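Local coordinates for magnesium and cobalt efflux protein CorC (Neisseria meningitidis serogroup B, PDB 3OI8), which probably takes part in magnesium and cobalt ion transport, and through the paired CBS domains of this fragment binds adenosine, at residues L38-M44 with V115-L121; R47-V52 with D80-V84; S72-V76 with H134-V138. All blocks are in the same frame, centred on the assembly; numbering follows the deposited sequence.

How the contacts relate
Contacts 1 and 3 join the two CBS repeats of the chain, and contact 2 lies within the first. Contacts 2 and 3, with centres about 10 Å apart, both touch the bound adenosine: 47-52 offers the backbone of Asn51 and 72-76 the carbonyl of Arg73, while Asn51 O packs on Pro75 CD at 3.5 Å. Contact 1 has its centre about 15 Å from contact 3 and 17 Å from contact 2, and the side chain of Ala43 stays about 9 Å from the ligand. Contact 1 adjoins contact 3 through neighbouring strands 114-116 and 135-139, with Val115 N 2.9 Å from Ile137 O in a probable hydrogen bond; Val40 CG1 from the loop also packs on Val138 CG2.

Contact 1. Residues L38-M44 with V115-L121; sequences LEVRDAM and VPEGKSL
Arg41 and Glu117 meet with their side chains at about a right angle. Arg41 NE lies 3.1 Å from Glu117 OE1, a salt bridge whose hydrogen bond is weak, with the N-H bent to 123°. The guanidinium and carboxylate planes stand 85° apart. Glu117 CB sits over one guanidinium face, whereas the carboxylate of Glu39 comes in at the edge, Glu39 OE1 reaching Arg41 NH1 at 2.8 Å. Three backbone bonds hold the segments together: Arg41 N donates to Glu117 O, Val40 N to Lys119 O at 2.8 Å, and Leu121 N to Leu38 O almost straight.

Behind this polar edge, Leu121 turns CD1 against Leu38 CB at 3.5 Å and onto Ala43 CB, while its CD2 rests on the Glu39 carbonyl. Val40 has CG1 anti to its backbone N (chi1 166°), which leaves CG2 facing Lys119 CB and Val115 CG2. Glu117 OE2 is held separately by Ser146. One arginine thus bridges two carboxylates, probably offsetting their mutual repulsion, and an apolar layer beneath joins the loop between helix 23-35 and strand 45-46 to the start of helix 121-130 in the second repeat.

Contact 2. Residues R47-V52 with D80-V84; sequences RSRMNV and DKDEV. With ADN (adenosine), chain C.
Arg47 and Lys81 come closest in backbone terms, their CA atoms 7.3 Å apart, so no main-chain pairing joins the segments and a long side chain has to span the gap. Residues 47-49 form a short 3-10 turn, closed by Met50 N donating to Arg47 O, before the chain opens out toward strand 53-54. On the other side, a type I turn runs from Asp80 to Glu83, and Asp80 OD1 accepts from Asp82 N in an Asx turn.

Lys81 crosses between them, extended all the way from CG (chi2 to chi4 all near 180°). Its NZ donates to Arg47 O at 3.2 Å and more weakly to Met50 O at 3.4 Å. Arg47 O therefore takes two donors, Met50 N and Lys81 NZ, which arrive from opposite faces of the carbonyl plane. The aliphatic part of Lys81 is covered as well: the selenomethionine Met50 runs past it in the opposite direction and presses CE on Lys81 CD at a tight 3.5 Å, Arg47 CG lies against Lys81 CB at 3.9 Å, and Val52 CG2 touches Lys81 CE. Thr145 ties the outer edge together, its backbone binding Arg47 NH1 and Asp82 OD1.

The backbone of Asn51 takes no part in the lysine contact and instead binds the adenine. Its N donates to adenosine N1 at 2.7 Å (N-H...N angle 159°), and its O accepts from adenosine N6 at 3.1 Å, while Met50 CA approaches C2 at 3.5 Å. Asn51 OD1 is held by His71. This main-chain pair matches the acceptor N1 and donor N6 of adenine, consistent with selection for that base, and the segment between strands 45-46 and 53-54 forms part of the adenosine-binding cleft of the CBS pair.

Contact 3. Residues S72-V76 with H134-V138; sequences SRFPV and HMAIV. With ADN (adenosine), chain C.
The guanidinium of Arg73 lies flat on the ring of His134, centres 4.2 Å apart and planes at 21°, a stack in which NH2 sits over the imidazole face. Arg73 NH2 comes within 3.4 Å of His134 ND1, but the geometry is too poor for a hydrogen bond, and the pair meets as a stack. His134 CB lies over one guanidinium face and Ser72 CB covers the opposite one, leaving the group sandwiched. Bends at chi2 and chi3 fold the Arg73 chain back to reach this place.

Further along the strands the contact turns apolar. The selenomethionine Met135 puts SE against Pro75 CD at 3.9 Å, the two side chains crossing at about a right angle, and CE close to Arg73 O. Its CG is anti to the backbone N, and a bend at chi3 carries CE to within 3.8 Å of adenosine N7. Ile137 CD1 closes the row on Pro75 CG at 4.0 Å.

Next comes the ligand: adenosine N6 donates to Arg73 O at 2.8 Å (angle 160°), and Phe74 and Pro75 CD also approach N6. Asp153 and His71 also bond to the nucleoside. Further out, His134 NE2 bonds to Glu152 of the second subunit, which would restrain the ring on which Arg73 stacks, and Leu148 backs both Pro75 and Met135.

The axes of the short strand segments 73-76 and 135-138 come within 8.7 Å, at 37° between their N-to-C directions, too far for backbone pairing, and the strands belong to separate sheets. Side chains from one strand of each repeat thus meet between the two sheets, as in paired CBS domains, with adenosine bound in the cleft they help line.

Contact 1. Residues L38-M44 with V115-L121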
loop_
_atom_site.group_PDB
_atom_site.type_symbol
_atom_site.label_atom_id
_atom_site.label_comp_id
_atom_site.label_asym_id
_atom_site.label_seq_id
_atom_site.Cartn_x
_atom_site.Cartn_y
_atom_site.Cartn_z
ATOM N N LEU A 38 -2.855 1.753 -18.608
ATOM C CA LEU A 38 -2.440 2.990 -17.961
ATOM C C LEU A 38 -0.929 3.107 -17.830
ATOM O O LEU A 38 -0.209 2.104 -17.710
ATOM C CB LEU A 38 -3.071 3.096 -16.579
ATOM C CG LEU A 38 -4.591 3.069 -16.441
ATOM C CD1 LEU A 38 -4.940 3.061 -14.956
ATOM C CD2 LEU A 38 -5.232 4.255 -17.141
ATOM N N GLU A 39 -0.459 4.347 -17.821
ATOM C CA GLU A 39 0.953 4.623 -17.655
ATOM C C GLU A 39 1.169 5.501 -16.424
ATOM O O GLU A 39 0.216 6.042 -15.861
ATOM C CB GLU A 39 1.504 5.321 -18.909
ATOM C CG GLU A 39 1.246 4.556 -20.200
ATOM C CD GLU A 39 1.867 5.222 -21.419
ATOM O OE1 GLU A 39 1.755 6.462 -21.549
ATOM O OE2 GLU A 39 2.470 4.501 -22.249
ATOM N N VAL A 40 2.426 5.638 -16.018
ATOM C CA VAL A 40 2.776 6.507 -14.893
ATOM C C VAL A 40 2.102 7.866 -15.031
ATOM O O VAL A 40 1.557 8.383 -14.070
ATOM C CB VAL A 40 4.306 6.666 -14.769
ATOM C CG1 VAL A 40 4.651 7.817 -13.837
ATOM C CG2 VAL A 40 4.930 5.361 -14.277
ATOM N N ARG A 41 2.115 8.419 -16.246
ATOM C CA ARG A 41 1.443 9.684 -16.561
ATOM C C ARG A 41 0.060 9.792 -15.953
ATOM O O ARG A 41 -0.354 10.864 -15.503
ATOM C CB ARG A 41 1.251 9.824 -18.073
ATOM C CG ARG A 41 2.459 10.247 -18.836
ATOM C CD ARG A 41 2.063 10.852 -20.176
ATOM N NE ARG A 41 3.236 11.029 -21.020
ATOM C CZ ARG A 41 3.761 10.049 -21.743
ATOM N NH1 ARG A 41 3.201 8.847 -21.717
ATOM N NH2 ARG A 41 4.838 10.264 -22.490
ATOM N N ASP A 42 -0.674 8.684 -15.989
ATOM C CA ASP A 42 -2.084 8.696 -15.632
ATOM C C ASP A 42 -2.346 8.714 -14.119
ATOM O O ASP A 42 -3.472 8.967 -13.690
ATOM C CB ASP A 42 -2.796 7.498 -16.292
ATOM C CG ASP A 42 -2.634 7.484 -17.818
ATOM O OD1 ASP A 42 -3.036 8.473 -18.474
ATOM O OD2 ASP A 42 -2.102 6.487 -18.364
ATOM N N ALA A 43 -1.318 8.449 -13.312
ATOM C CA ALA A 43 -1.514 8.298 -11.866
ATOM C C ALA A 43 -0.622 9.211 -11.044
ATOM O O ALA A 43 -0.748 9.277 -9.824
ATOM C CB ALA A 43 -1.293 6.834 -11.428
HETATM N N MSE A 44 0.279 9.918 -11.710
HETATM C CA MSE A 44 1.262 10.726 -11.000
HETATM C C MSE A 44 0.712 12.035 -10.439
HETATM O O MSE A 44 -0.312 12.555 -10.894
HETATM C CB MSE A 44 2.462 11.019 -11.897
HETATM C CG MSE A 44 2.128 11.910 -13.075
HETATM SE SE MSE A 44 3.750 12.492 -13.971
HETATM C CE MSE A 44 2.960 13.042 -15.666
ATOM N N VAL A 115 11.530 7.051 -12.648
ATOM C CA VAL A 115 10.835 6.378 -13.754
ATOM C C VAL A 115 10.334 7.415 -14.751
ATOM O O VAL A 115 10.017 8.541 -14.354
ATOM C CB VAL A 115 9.619 5.568 -13.264
ATOM C CG1 VAL A 115 10.050 4.427 -12.326
ATOM C CG2 VAL A 115 8.616 6.484 -12.570
ATOM N N PRO A 116 10.240 7.037 -16.044
ATOM C CA PRO A 116 9.683 7.907 -17.100
ATOM C C PRO A 116 8.159 7.884 -17.094
ATOM O O PRO A 116 7.561 6.957 -16.544
ATOM C CB PRO A 116 10.182 7.270 -18.403
ATOM C CG PRO A 116 10.734 5.895 -18.019
ATOM C CD PRO A 116 10.548 5.685 -16.541
ATOM N N GLU A 117 7.542 8.884 -17.712
ATOM C CA GLU A 117 6.087 9.029 -17.695
ATOM C C GLU A 117 5.390 7.922 -18.482
ATOM O O GLU A 117 4.209 7.630 -18.256
ATOM C CB GLU A 117 5.684 10.386 -18.297
ATOM C CG GLU A 117 6.253 11.616 -17.602
ATOM C CD GLU A 117 5.829 12.922 -18.278
ATOM O OE1 GLU A 117 4.952 12.874 -19.172
ATOM O OE2 GLU A 117 6.372 13.992 -17.919
ATOM N N GLY A 118 6.118 7.321 -19.420
ATOM C CA GLY A 118 5.528 6.353 -20.339
ATOM C C GLY A 118 5.503 4.935 -19.785
ATOM O O GLY A 118 4.946 4.032 -20.387
ATOM N N LYS A 119 6.110 4.735 -18.623
ATOM C CA LYS A 119 6.171 3.406 -18.037
ATOM C C LYS A 119 4.777 2.863 -17.677
ATOM O O LYS A 119 3.942 3.584 -17.124
ATOM C CB LYS A 119 7.084 3.425 -16.812
ATOM C CG LYS A 119 7.214 2.065 -16.142
ATOM C CD LYS A 119 7.902 2.208 -14.810
ATOM C CE LYS A 119 9.338 1.784 -14.903
ATOM N NZ LYS A 119 9.458 0.316 -15.045
ATOM N N SER A 120 4.522 1.595 -17.990
ATOM C CA SER A 120 3.216 1.005 -17.688
ATOM C C SER A 120 3.012 0.877 -16.184
ATOM O O SER A 120 3.945 0.551 -15.456
ATOM C CB SER A 120 3.070 -0.372 -18.350
ATOM O OG SER A 120 3.719 -1.377 -17.591
ATOM N N LEU A 121 1.792 1.136 -15.725
ATOM C CA LEU A 121 1.464 0.956 -14.319
ATOM C C LEU A 121 1.621 -0.489 -13.860
ATOM O O LEU A 121 1.965 -0.736 -12.701
ATOM C CB LEU A 121 0.059 1.463 -14.001
ATOM C CG LEU A 121 -0.188 2.969 -14.026
ATOM C CD1 LEU A 121 -1.549 3.276 -13.418
ATOM C CD2 LEU A 121 0.908 3.721 -13.282
#

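Contact 2. Residues R47-V52 with D80-V84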
loop_
_atom_site.group_PDB
_atom_site.type_symbol
_atom_site.label_atom_id
_atom_site.label_comp_id
_atom_site.label_asym_id
_atom_site.label_seq_id
_atom_site.Cartn_x
_atom_site.Cartn_y
_atom_site.Cartn_z
ATOM N N ARG A 47 4.720 17.832 -10.803
ATOM C CA ARG A 47 5.798 18.517 -10.069
ATOM C C ARG A 47 5.336 19.702 -9.226
ATOM O O ARG A 47 5.611 19.776 -8.030
ATOM C CB ARG A 47 6.890 18.992 -11.031
ATOM C CG ARG A 47 8.038 19.738 -10.361
ATOM C CD ARG A 47 8.941 20.392 -11.420
ATOM N NE ARG A 47 8.237 21.391 -12.230
ATOM C CZ ARG A 47 7.732 21.164 -13.446
ATOM N NH1 ARG A 47 7.846 19.965 -14.003
ATOM N NH2 ARG A 47 7.118 22.137 -14.121
ATOM N N SER A 48 4.644 20.642 -9.850
ATOM C CA SER A 48 4.252 21.854 -9.146
ATOM C C SER A 48 3.319 21.590 -7.959
ATOM O O SER A 48 3.031 22.497 -7.190
ATOM C CB SER A 48 3.649 22.885 -10.117
ATOM O OG SER A 48 2.773 22.269 -11.053
ATOM N N ARG A 49 2.868 20.346 -7.795
ATOM C CA ARG A 49 1.943 20.008 -6.706
ATOM C C ARG A 49 2.508 19.047 -5.649
ATOM O O ARG A 49 1.829 18.727 -4.665
ATOM C CB ARG A 49 0.644 19.423 -7.270
ATOM C CG ARG A 49 -0.138 20.403 -8.125
ATOM C CD ARG A 49 -1.414 19.777 -8.674
ATOM N NE ARG A 49 -2.105 20.692 -9.582
ATOM C CZ ARG A 49 -3.207 20.387 -10.260
ATOM N NH1 ARG A 49 -3.755 19.182 -10.142
ATOM N NH2 ARG A 49 -3.759 21.288 -11.061
HETATM N N MSE A 50 3.734 18.571 -5.843
HETATM C CA MSE A 50 4.315 17.654 -4.864
HETATM C C MSE A 50 4.626 18.386 -3.567
HETATM O O MSE A 50 5.028 19.546 -3.594
HETATM C CB MSE A 50 5.628 17.087 -5.379
HETATM C CG MSE A 50 5.569 16.484 -6.742
HETATM SE SE MSE A 50 7.358 15.903 -7.182
HETATM C CE MSE A 50 8.272 17.618 -7.118
ATOM N N ASN A 51 4.471 17.701 -2.434
ATOM C CA ASN A 51 4.927 18.234 -1.157
ATOM C C ASN A 51 6.334 17.718 -0.892
ATOM O O ASN A 51 6.524 16.508 -0.745
ATOM C CB ASN A 51 3.991 17.812 -0.014
ATOM C CG ASN A 51 2.628 18.479 -0.092
ATOM O OD1 ASN A 51 1.600 17.820 0.043
ATOM N ND2 ASN A 51 2.616 19.794 -0.310
ATOM N N VAL A 52 7.314 18.625 -0.844
ATOM C CA VAL A 52 8.716 18.227 -0.677
ATOM C C VAL A 52 9.352 18.814 0.592
ATOM O O VAL A 52 8.818 19.750 1.195
ATOM C CB VAL A 52 9.563 18.664 -1.891
ATOM C CG1 VAL A 52 9.020 18.041 -3.182
ATOM C CG2 VAL A 52 9.586 20.196 -2.001
ATOM N N ASP A 80 15.992 23.111 -6.009
ATOM C CA ASP A 80 14.601 23.172 -6.434
ATOM C C ASP A 80 14.138 21.754 -6.770
ATOM O O ASP A 80 14.869 20.773 -6.560
ATOM C CB ASP A 80 14.413 24.117 -7.637
ATOM C CG ASP A 80 15.238 23.708 -8.842
ATOM O OD1 ASP A 80 15.580 22.511 -8.961
ATOM O OD2 ASP A 80 15.542 24.586 -9.681
ATOM N N LYS A 81 12.931 21.638 -7.299
ATOM C CA LYS A 81 12.339 20.314 -7.464
ATOM C C LYS A 81 12.988 19.503 -8.579
ATOM O O LYS A 81 12.720 18.308 -8.721
ATOM C CB LYS A 81 10.830 20.419 -7.658
ATOM C CG LYS A 81 10.119 20.967 -6.443
ATOM C CD LYS A 81 8.621 21.053 -6.661
ATOM C CE LYS A 81 7.929 21.495 -5.382
ATOM N NZ LYS A 81 6.497 21.758 -5.651
ATOM N N ASP A 82 13.844 20.149 -9.369
ATOM C CA ASP A 82 14.617 19.428 -10.383
ATOM C C ASP A 82 15.900 18.819 -9.805
ATOM O O ASP A 82 16.679 18.171 -10.512
ATOM C CB ASP A 82 14.896 20.342 -11.588
ATOM C CG ASP A 82 13.640 20.586 -12.407
ATOM O OD1 ASP A 82 12.861 19.615 -12.566
ATOM O OD2 ASP A 82 13.406 21.728 -12.853
ATOM N N GLU A 83 16.115 19.027 -8.510
ATOM C CA GLU A 83 17.231 18.380 -7.836
ATOM C C GLU A 83 16.721 17.543 -6.658
ATOM O O GLU A 83 16.760 17.996 -5.518
ATOM C CB GLU A 83 18.276 19.422 -7.367
ATOM C CG GLU A 83 19.515 18.753 -6.786
ATOM C CD GLU A 83 20.594 19.716 -6.295
ATOM O OE1 GLU A 83 20.314 20.920 -6.090
ATOM O OE2 GLU A 83 21.737 19.245 -6.107
ATOM N N VAL A 84 16.213 16.341 -6.935
ATOM C CA VAL A 84 15.697 15.480 -5.870
ATOM C C VAL A 84 16.862 14.667 -5.330
ATOM O O VAL A 84 17.558 13.998 -6.088
ATOM C CB VAL A 84 14.558 14.527 -6.353
ATOM C CG1 VAL A 84 14.133 13.566 -5.204
ATOM C CG2 VAL A 84 13.358 15.304 -6.850
HETATM O "O5'" ADN C . -1.118 11.018 1.195
HETATM C "C5'" ADN C . -2.452 10.901 0.771
HETATM C "C4'" ADN C . -2.544 11.111 -0.771
HETATM O "O4'" ADN C . -1.778 12.288 -1.165
HETATM C "C3'" ADN C . -1.970 9.898 -1.534
HETATM O "O3'" ADN C . -3.018 9.105 -2.022
HETATM C "C2'" ADN C . -1.181 10.493 -2.675
HETATM O "O2'" ADN C . -1.992 10.606 -3.823
HETATM C "C1'" ADN C . -0.827 11.906 -2.212
HETATM N N9 ADN C . 0.540 11.986 -1.702
HETATM C C8 ADN C . 1.251 10.993 -0.794
HETATM N N7 ADN C . 2.623 11.544 -0.509
HETATM C C5 ADN C . 2.751 12.891 -1.240
HETATM C C6 ADN C . 3.912 13.929 -1.323
HETATM N N6 ADN C . 5.145 13.696 -0.571
HETATM N N1 ADN C . 3.741 15.143 -2.112
HETATM C C2 ADN C . 2.440 15.410 -2.853
HETATM N N3 ADN C . 1.299 14.395 -2.770
HETATM C C4 ADN C . 1.471 13.157 -1.967
#

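Contact 3. Residues S72-V76 with H134-V138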
loop_
_atom_site.group_PDB
_atom_site.type_symbol
_atom_site.label_atom_id
_atom_site.label_comp_id
_atom_site.label_asym_id
_atom_site.label_seq_id
_atom_site.Cartn_x
_atom_site.Cartn_y
_atom_site.Cartn_z
ATOM N N SER A 72 3.134 9.967 4.078
ATOM C CA SER A 72 4.093 9.044 4.677
ATOM C C SER A 72 5.504 9.189 4.121
ATOM O O SER A 72 6.479 8.910 4.826
ATOM C CB SER A 72 3.619 7.593 4.504
ATOM O OG SER A 72 2.412 7.373 5.217
ATOM N N ARG A 73 5.609 9.600 2.854
ATOM C CA ARG A 73 6.912 9.734 2.180
ATOM C C ARG A 73 7.014 11.075 1.465
ATOM O O ARG A 73 6.017 11.565 0.946
ATOM C CB ARG A 73 7.103 8.592 1.180
ATOM C CG ARG A 73 7.623 7.324 1.834
ATOM C CD ARG A 73 7.118 6.093 1.160
ATOM N NE ARG A 73 5.669 6.008 1.267
ATOM C CZ ARG A 73 5.020 5.136 2.030
ATOM N NH1 ARG A 73 3.698 5.148 2.055
ATOM N NH2 ARG A 73 5.690 4.250 2.758
ATOM N N PHE A 74 8.220 11.653 1.453
ATOM C CA PHE A 74 8.467 12.989 0.896
ATOM C C PHE A 74 9.783 13.031 0.117
ATOM O O PHE A 74 10.831 12.649 0.649
ATOM C CB PHE A 74 8.576 14.009 2.036
ATOM C CG PHE A 74 7.355 14.081 2.912
ATOM C CD1 PHE A 74 6.436 15.106 2.755
ATOM C CD2 PHE A 74 7.131 13.133 3.888
ATOM C CE1 PHE A 74 5.306 15.185 3.559
ATOM C CE2 PHE A 74 5.999 13.196 4.689
ATOM C CZ PHE A 74 5.084 14.219 4.523
ATOM N N PRO A 75 9.741 13.508 -1.136
ATOM C CA PRO A 75 10.992 13.801 -1.850
ATOM C C PRO A 75 11.755 14.866 -1.076
ATOM O O PRO A 75 11.140 15.784 -0.546
ATOM C CB PRO A 75 10.516 14.437 -3.168
ATOM C CG PRO A 75 9.074 14.008 -3.313
ATOM C CD PRO A 75 8.541 13.878 -1.916
ATOM N N VAL A 76 13.070 14.761 -1.023
ATOM C CA VAL A 76 13.877 15.799 -0.392
ATOM C C VAL A 76 14.666 16.486 -1.505
ATOM O O VAL A 76 15.277 15.803 -2.324
ATOM C CB VAL A 76 14.829 15.213 0.656
ATOM C CG1 VAL A 76 15.812 16.292 1.160
ATOM C CG2 VAL A 76 14.026 14.634 1.847
ATOM N N HIS A 134 7.538 2.347 -2.346
ATOM C CA HIS A 134 6.212 2.967 -2.266
ATOM C C HIS A 134 6.060 4.227 -3.118
ATOM O O HIS A 134 4.947 4.641 -3.442
ATOM C CB HIS A 134 5.871 3.301 -0.816
ATOM C CG HIS A 134 5.508 2.103 -0.001
ATOM N ND1 HIS A 134 6.387 1.507 0.877
ATOM C CD2 HIS A 134 4.369 1.372 0.046
ATOM C CE1 HIS A 134 5.801 0.463 1.438
ATOM N NE2 HIS A 134 4.577 0.360 0.952
HETATM N N MSE A 135 7.181 4.841 -3.468
HETATM C CA MSE A 135 7.136 6.087 -4.226
HETATM C C MSE A 135 8.252 6.107 -5.261
HETATM O O MSE A 135 9.343 5.590 -5.018
HETATM C CB MSE A 135 7.227 7.294 -3.271
HETATM C CG MSE A 135 7.550 8.641 -3.924
HETATM SE SE MSE A 135 7.635 10.119 -2.620
HETATM C CE MSE A 135 5.733 10.233 -2.168
ATOM N N ALA A 136 7.964 6.666 -6.428
ATOM C CA ALA A 136 9.012 6.911 -7.408
ATOM C C ALA A 136 8.908 8.356 -7.870
ATOM O O ALA A 136 7.848 8.979 -7.774
ATOM C CB ALA A 136 8.885 5.980 -8.587
ATOM N N ILE A 137 10.015 8.879 -8.373
ATOM C CA ILE A 137 10.033 10.228 -8.920
ATOM C C ILE A 137 9.942 10.084 -10.430
ATOM O O ILE A 137 10.689 9.307 -11.026
ATOM C CB ILE A 137 11.341 10.942 -8.560
ATOM C CG1 ILE A 137 11.522 11.016 -7.029
ATOM C CG2 ILE A 137 11.413 12.304 -9.276
ATOM C CD1 ILE A 137 10.439 11.786 -6.293
ATOM N N VAL A 138 9.018 10.816 -11.044
ATOM C CA VAL A 138 8.820 10.734 -12.479
ATOM C C VAL A 138 9.692 11.774 -13.170
ATOM O O VAL A 138 9.704 12.939 -12.778
ATOM C CB VAL A 138 7.350 10.933 -12.821
ATOM C CG1 VAL A 138 7.096 10.729 -14.332
ATOM C CG2 VAL A 138 6.517 9.959 -11.976
HETATM O "O5'" ADN C . -1.118 11.018 1.195
HETATM C "C5'" ADN C . -2.452 10.901 0.771
HETATM C "C4'" ADN C . -2.544 11.111 -0.771
HETATM O "O4'" ADN C . -1.778 12.288 -1.165
HETATM C "C3'" ADN C . -1.970 9.898 -1.534
HETATM O "O3'" ADN C . -3.018 9.105 -2.022
HETATM C "C2'" ADN C . -1.181 10.493 -2.675
HETATM O "O2'" ADN C . -1.992 10.606 -3.823
HETATM C "C1'" ADN C . -0.827 11.906 -2.212
HETATM N N9 ADN C . 0.540 11.986 -1.702
HETATM C C8 ADN C . 1.251 10.993 -0.794
HETATM N N7 ADN C . 2.623 11.544 -0.509
HETATM C C5 ADN C . 2.751 12.891 -1.240
HETATM C C6 ADN C . 3.912 13.929 -1.323
HETATM N N6 ADN C . 5.145 13.696 -0.571
HETATM N N1 ADN C . 3.741 15.143 -2.112
HETATM C C2 ADN C . 2.440 15.410 -2.853
HETATM N N3 ADN C . 1.299 14.395 -2.770
HETATM C C4 ADN C . 1.471 13.157 -1.967
#